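Local coordinates for peptidase M16 domain protein (Alicyclobacillus acidocaldarius subsp. acidocaldarius DSM 446, PDB 4XEA) that is probably a metal-dependent peptidase of family M16 that hydrolyses peptide bonds, and holds a nickel ion in the crystal, at residues T9-L14 / V19-P24; S334-V339 / A404-H409. All coordinates share one frame; numbering follows the deposited sequence.

Contact 1 and contact 2 lie in separate parts of the chain, with centres about 41 Å apart, and share no helix or strand. Contact 1 pairs strands 10-13 and 19-24 near the N-terminus, at the margin of the six-stranded mixed sheet. Contact 2 joins helices 325-342 and 399-409, beside the five-stranded sheet of the C-terminal half. The first is partly buried and extensive, and is built on backbone hydrogen bonds, with a hydroxyl pair and an indole packed on aliphatic groups. The second is small but buried. There one phenyl ring meets two aliphatic side chains, and no polar bond joins the two segments themselves, although Gln407 is hydrogen-bonded to Arg340, just beyond segment 334-339.

Contact 1. Residues T9-L14 / V19-P24; sequences TRTWRL and VVTLMP
Thr9-Leu14 and Val19-Pro24 pair as the two arms of an antiparallel beta hairpin at the margin of the six-stranded mixed sheet. The N-to-C directions of the two short strands differ by 164°. Two reciprocal pairs of backbone bonds join Arg10 to Leu22 and Trp12 to Val20. Arg10 N to Leu22 O, at 2.9 Å, is almost straight. Between these pairs lies the non-hydrogen-bonded pair Thr11-Thr21. Here Thr11 CA sits 3.2 Å from Val20 O, a CA-H...O contact. The two threonine hydroxyls are hydrogen-bonded, Thr11 OG1 to Thr21 OG1 at 2.9 Å, and either could be the donor.

Trp12 lays its indole over Val20, its partner on the other strand. With chi1 at 81°, CG stands between the backbone N and the carbonyl carbon, and the six-membered ring reaches across the hairpin. Val20 CB lies over one face, 4.0 Å from the centroid of that ring, in a CH-pi contact. Leu22 CD1 meets the ring edge, 3.9 Å from Trp12 CH2. The indole NE1 is hydrogen-bonded to Glu212.

Within the alpha/beta fold of an M16 peptidase domain, strand 10-13 is an outermost strand of this sheet in the chain. Strand 19-24 continues inward by pairing parallel with strand 194-200. Helix 204-216 packs on the face that carries Arg10, Trp12 and Val20, and Arg10 forms salt bridges with Asp205 and Glu8. Helix 367-379 meets the other face, where Trp374 touches Thr11 and Thr21.

On that second face the bent chain of Arg13 sets its guanidinium flat against Val19. Val19 CG2 lies over the guanidinium plane, 3.4 Å from Arg13 NH1. The charged end continues to a salt bridge with Glu383.

Contact 2. Residues S334-V339 / A404-H409; sequences SHLARV and ARFQEH
Glu408 OE1 is gripped twice by the Arg405 guanidinium, one turn back in helix 399-409. Arg405 NE makes the main salt-bridge bond at 3.1 Å, and NH1 adds a weak one. Arg405 NH2 forms a second salt bridge, with Glu259. This polar side of the helix takes no part in the meeting with helix 325-342.

That meeting rests on Phe406. Its CG is anti to the backbone N (chi1 -178°), which carries the ring out toward the other helix. Val339 CG1 comes over one ring face, 4.0 Å from the centroid, in a CH-pi contact set off toward the rim. Leu336 brings one methyl branch to the ring, with CD2 3.6 Å from Phe406 CE2. Leu336 O lies at the ring edge, 3.6 Å from Phe406 CZ. Leu282 of helix 265-283 also touches the phenyl group, and Trp257 of strand 252-258 touches Leu336. The ring thus helps join the two helices in the C-terminal half of this M16-family protein. Gln407 NE2 is hydrogen-bonded to Arg340 O of helix 325-342. Between the segments the contact rests on apolar packing and a CH-pi contact, without a hydrogen bond, with Leu336 O facing the weakly positive ring edge.

Contact 1. Residues T9-L14 / V19-P24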
loop_
_atom_site.group_PDB
_atom_site.type_symbol
_atom_site.label_atom_id
_atom_site.label_comp_id
_atom_site.label_asym_id
_atom_site.label_seq_id
_atom_site.Cartn_x
_atom_site.Cartn_y
_atom_site.Cartn_z
ATOM N N THR A 9 -10.035 -6.566 24.498
ATOM C CA THR A 9 -10.968 -7.010 23.467
ATOM C C THR A 9 -12.311 -7.358 24.118
ATOM O O THR A 9 -12.401 -8.322 24.890
ATOM C CB THR A 9 -10.429 -8.211 22.686
ATOM O OG1 THR A 9 -9.171 -7.864 22.126
ATOM C CG2 THR A 9 -11.388 -8.627 21.571
ATOM N N ARG A 10 -13.344 -6.592 23.755
ATOM C CA ARG A 10 -14.689 -6.722 24.304
ATOM C C ARG A 10 -15.627 -7.219 23.197
ATOM O O ARG A 10 -15.959 -6.481 22.266
ATOM C CB ARG A 10 -15.162 -5.370 24.857
ATOM C CG ARG A 10 -16.401 -5.429 25.754
ATOM C CD ARG A 10 -16.860 -4.032 26.191
ATOM N NE ARG A 10 -15.827 -3.298 26.934
ATOM C CZ ARG A 10 -15.999 -2.093 27.495
ATOM N NH1 ARG A 10 -17.152 -1.439 27.375
ATOM N NH2 ARG A 10 -15.007 -1.532 28.168
ATOM N N THR A 11 -16.043 -8.476 23.338
ATOM C CA THR A 11 -16.872 -9.182 22.379
ATOM C C THR A 11 -18.193 -9.644 23.051
ATOM O O THR A 11 -18.161 -10.358 24.047
ATOM C CB THR A 11 -16.147 -10.429 21.847
ATOM O OG1 THR A 11 -14.897 -10.062 21.214
ATOM C CG2 THR A 11 -17.012 -11.161 20.859
ATOM N N TRP A 12 -19.332 -9.224 22.497
ATOM C CA TRP A 12 -20.629 -9.649 22.968
ATOM C C TRP A 12 -21.619 -9.702 21.803
ATOM O O TRP A 12 -21.256 -9.391 20.650
ATOM C CB TRP A 12 -21.122 -8.768 24.140
ATOM C CG TRP A 12 -21.732 -7.479 23.775
ATOM C CD1 TRP A 12 -23.062 -7.155 23.844
ATOM C CD2 TRP A 12 -21.052 -6.292 23.358
ATOM N NE1 TRP A 12 -23.252 -5.840 23.488
ATOM C CE2 TRP A 12 -22.035 -5.291 23.172
ATOM C CE3 TRP A 12 -19.705 -5.968 23.125
ATOM C CZ2 TRP A 12 -21.710 -3.996 22.751
ATOM C CZ3 TRP A 12 -19.393 -4.689 22.712
ATOM C CH2 TRP A 12 -20.391 -3.717 22.531
ATOM N N ARG A 13 -22.818 -10.201 22.079
ATOM C CA ARG A 13 -23.860 -10.386 21.065
ATOM C C ARG A 13 -25.137 -9.657 21.492
ATOM O O ARG A 13 -25.602 -9.847 22.613
ATOM C CB ARG A 13 -24.151 -11.879 20.837
ATOM C CG ARG A 13 -25.134 -12.142 19.690
ATOM C CD ARG A 13 -25.530 -13.627 19.517
ATOM N NE ARG A 13 -24.358 -14.527 19.482
ATOM C CZ ARG A 13 -23.786 -15.072 18.418
ATOM N NH1 ARG A 13 -24.203 -14.808 17.191
ATOM N NH2 ARG A 13 -22.759 -15.906 18.594
ATOM N N LEU A 14 -25.689 -8.829 20.602
ATOM C CA LEU A 14 -26.883 -8.041 20.938
ATOM C C LEU A 14 -28.140 -8.889 20.882
ATOM O O LEU A 14 -28.137 -9.997 20.346
ATOM C CB LEU A 14 -27.042 -6.839 19.990
ATOM C CG LEU A 14 -25.803 -5.926 19.784
ATOM C CD1 LEU A 14 -26.007 -5.013 18.607
ATOM C CD2 LEU A 14 -25.507 -5.128 21.006
ATOM N N VAL A 19 -23.080 -9.705 16.451
ATOM C CA VAL A 19 -21.866 -9.842 17.268
ATOM C C VAL A 19 -21.043 -8.567 17.097
ATOM O O VAL A 19 -20.843 -8.104 15.988
ATOM C CB VAL A 19 -21.069 -11.122 16.864
ATOM C CG1 VAL A 19 -19.652 -11.140 17.457
ATOM C CG2 VAL A 19 -21.842 -12.403 17.300
ATOM N N VAL A 20 -20.573 -8.014 18.220
ATOM C CA VAL A 20 -19.784 -6.818 18.249
ATOM C C VAL A 20 -18.475 -7.134 18.949
ATOM O O VAL A 20 -18.470 -7.795 19.991
ATOM C CB VAL A 20 -20.455 -5.646 19.010
ATOM C CG1 VAL A 20 -19.542 -4.341 18.958
ATOM C CG2 VAL A 20 -21.856 -5.334 18.455
ATOM N N THR A 21 -17.369 -6.643 18.380
ATOM C CA THR A 21 -16.053 -6.730 19.024
ATOM C C THR A 21 -15.407 -5.359 19.000
ATOM O O THR A 21 -15.210 -4.803 17.921
ATOM C CB THR A 21 -15.140 -7.740 18.311
ATOM O OG1 THR A 21 -15.618 -9.088 18.580
ATOM C CG2 THR A 21 -13.695 -7.599 18.805
ATOM N N LEU A 22 -15.098 -4.817 20.182
ATOM C CA LEU A 22 -14.445 -3.527 20.308
ATOM C C LEU A 22 -13.034 -3.738 20.855
ATOM O O LEU A 22 -12.824 -4.519 21.786
ATOM C CB LEU A 22 -15.221 -2.588 21.240
ATOM C CG LEU A 22 -16.703 -2.306 20.959
ATOM C CD1 LEU A 22 -17.328 -1.424 22.090
ATOM C CD2 LEU A 22 -16.927 -1.684 19.584
HETATM N N MSE A 23 -12.067 -3.067 20.243
HETATM C CA MSE A 23 -10.670 -3.105 20.677
HETATM C C MSE A 23 -10.140 -1.680 20.920
HETATM O O MSE A 23 -9.414 -1.126 20.089
HETATM C CB MSE A 23 -9.817 -3.821 19.610
HETATM C CG MSE A 23 -10.054 -5.323 19.553
HETATM SE SE MSE A 23 -9.152 -6.099 18.008
HETATM C CE MSE A 23 -10.550 -5.739 16.689
ATOM N N PRO A 24 -10.489 -1.075 22.072
ATOM C CA PRO A 24 -10.028 0.284 22.340
ATOM C C PRO A 24 -8.506 0.367 22.543
ATOM O O PRO A 24 -7.936 -0.454 23.240
ATOM C CB PRO A 24 -10.792 0.666 23.623
ATOM C CG PRO A 24 -11.176 -0.637 24.260
ATOM C CD PRO A 24 -11.378 -1.593 23.129
#

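Contact 2. Residues S334-V339 / A404-H409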
loop_
_atom_site.group_PDB
_atom_site.type_symbol
_atom_site.label_atom_id
_atom_site.label_comp_id
_atom_site.label_asym_id
_atom_site.label_seq_id
_atom_site.Cartn_x
_atom_site.Cartn_y
_atom_site.Cartn_z
ATOM N N SER A 334 9.633 -28.567 -11.314
ATOM C CA SER A 334 10.821 -29.305 -10.860
ATOM C C SER A 334 11.093 -29.127 -9.391
ATOM O O SER A 334 11.350 -30.099 -8.688
ATOM C CB SER A 334 12.058 -28.824 -11.591
ATOM O OG SER A 334 12.092 -29.369 -12.875
ATOM N N HIS A 335 11.087 -27.858 -8.956
ATOM C CA HIS A 335 11.209 -27.497 -7.554
ATOM C C HIS A 335 10.232 -28.327 -6.722
ATOM O O HIS A 335 10.647 -29.045 -5.823
ATOM C CB HIS A 335 10.966 -25.983 -7.403
ATOM C CG HIS A 335 11.124 -25.452 -6.009
ATOM N ND1 HIS A 335 12.203 -25.750 -5.207
ATOM C CD2 HIS A 335 10.359 -24.580 -5.304
ATOM C CE1 HIS A 335 12.080 -25.113 -4.055
ATOM N NE2 HIS A 335 10.974 -24.389 -4.091
ATOM N N LEU A 336 8.939 -28.278 -7.068
ATOM C CA LEU A 336 7.922 -29.023 -6.328
ATOM C C LEU A 336 8.119 -30.530 -6.406
ATOM O O LEU A 336 7.866 -31.219 -5.429
ATOM C CB LEU A 336 6.495 -28.645 -6.776
ATOM C CG LEU A 336 6.108 -27.176 -6.512
ATOM C CD1 LEU A 336 4.694 -26.875 -7.039
ATOM C CD2 LEU A 336 6.205 -26.787 -5.044
ATOM N N ALA A 337 8.584 -31.036 -7.547
ATOM C CA ALA A 337 8.827 -32.483 -7.696
ATOM C C ALA A 337 9.929 -32.951 -6.750
ATOM O O ALA A 337 9.873 -34.057 -6.206
ATOM C CB ALA A 337 9.191 -32.855 -9.173
ATOM N N ARG A 338 10.935 -32.107 -6.543
ATOM C CA ARG A 338 12.019 -32.445 -5.608
ATOM C C ARG A 338 11.552 -32.407 -4.156
ATOM O O ARG A 338 11.885 -33.300 -3.379
ATOM C CB ARG A 338 13.238 -31.548 -5.810
ATOM C CG ARG A 338 14.198 -32.117 -6.848
ATOM C CD ARG A 338 15.268 -31.119 -7.223
ATOM N NE ARG A 338 14.675 -29.927 -7.830
ATOM C CZ ARG A 338 15.374 -28.882 -8.269
ATOM N NH1 ARG A 338 14.727 -27.841 -8.805
ATOM N NH2 ARG A 338 16.712 -28.877 -8.173
ATOM N N VAL A 339 10.778 -31.387 -3.788
ATOM C CA VAL A 339 10.266 -31.302 -2.433
ATOM C C VAL A 339 9.286 -32.457 -2.173
ATOM O O VAL A 339 9.215 -32.973 -1.074
ATOM C CB VAL A 339 9.577 -29.938 -2.161
ATOM C CG1 VAL A 339 8.906 -29.943 -0.798
ATOM C CG2 VAL A 339 10.584 -28.764 -2.294
ATOM N N ALA A 404 2.574 -33.009 5.298
ATOM C CA ALA A 404 1.237 -33.546 4.993
ATOM C C ALA A 404 0.423 -32.555 4.165
ATOM O O ALA A 404 -0.274 -32.933 3.218
ATOM C CB ALA A 404 0.481 -33.928 6.273
ATOM N N ARG A 405 0.492 -31.275 4.516
ATOM C CA ARG A 405 -0.266 -30.238 3.769
ATOM C C ARG A 405 0.221 -30.166 2.308
ATOM O O ARG A 405 -0.590 -30.117 1.383
ATOM C CB ARG A 405 -0.099 -28.875 4.462
ATOM C CG ARG A 405 -0.716 -27.672 3.730
ATOM C CD ARG A 405 -2.166 -27.487 4.145
ATOM N NE ARG A 405 -3.179 -28.379 3.549
ATOM C CZ ARG A 405 -3.962 -28.055 2.519
ATOM N NH1 ARG A 405 -4.926 -28.867 2.124
ATOM N NH2 ARG A 405 -3.789 -26.911 1.867
ATOM N N PHE A 406 1.540 -30.155 2.122
ATOM C CA PHE A 406 2.165 -30.159 0.807
ATOM C C PHE A 406 1.678 -31.354 -0.047
ATOM O O PHE A 406 1.242 -31.195 -1.193
ATOM C CB PHE A 406 3.705 -30.162 0.946
ATOM C CG PHE A 406 4.420 -30.120 -0.374
ATOM C CD1 PHE A 406 4.571 -31.269 -1.136
ATOM C CD2 PHE A 406 4.888 -28.916 -0.896
ATOM C CE1 PHE A 406 5.183 -31.221 -2.406
ATOM C CE2 PHE A 406 5.498 -28.865 -2.138
ATOM C CZ PHE A 406 5.653 -30.028 -2.900
ATOM N N GLN A 407 1.729 -32.555 0.542
ATOM C CA GLN A 407 1.352 -33.802 -0.151
ATOM C C GLN A 407 -0.126 -33.864 -0.556
ATOM O O GLN A 407 -0.467 -34.390 -1.624
ATOM C CB GLN A 407 1.718 -35.005 0.736
ATOM C CG GLN A 407 3.226 -35.167 0.969
ATOM C CD GLN A 407 3.975 -35.642 -0.258
ATOM O OE1 GLN A 407 3.401 -36.296 -1.132
ATOM N NE2 GLN A 407 5.271 -35.338 -0.322
ATOM N N GLU A 408 -0.981 -33.322 0.308
ATOM C CA GLU A 408 -2.428 -33.209 0.119
ATOM C C GLU A 408 -2.819 -32.279 -1.033
ATOM O O GLU A 408 -3.812 -32.488 -1.737
ATOM C CB GLU A 408 -3.047 -32.527 1.362
ATOM C CG GLU A 408 -3.661 -33.399 2.335
ATOM C CD GLU A 408 -4.075 -32.671 3.632
ATOM O OE1 GLU A 408 -3.794 -31.449 3.857
ATOM O OE2 GLU A 408 -4.699 -33.367 4.448
ATOM N N HIS A 409 -2.124 -31.168 -1.116
ATOM C CA HIS A 409 -2.595 -30.068 -1.881
ATOM C C HIS A 409 -1.718 -29.633 -3.065
ATOM O O HIS A 409 -2.252 -29.273 -4.103
ATOM C CB HIS A 409 -2.784 -28.869 -0.963
ATOM C CG HIS A 409 -3.295 -27.662 -1.685
ATOM N ND1 HIS A 409 -4.452 -27.678 -2.411
ATOM C CD2 HIS A 409 -2.795 -26.409 -1.803
ATOM C CE1 HIS A 409 -4.655 -26.486 -2.946
ATOM N NE2 HIS A 409 -3.667 -25.693 -2.586
#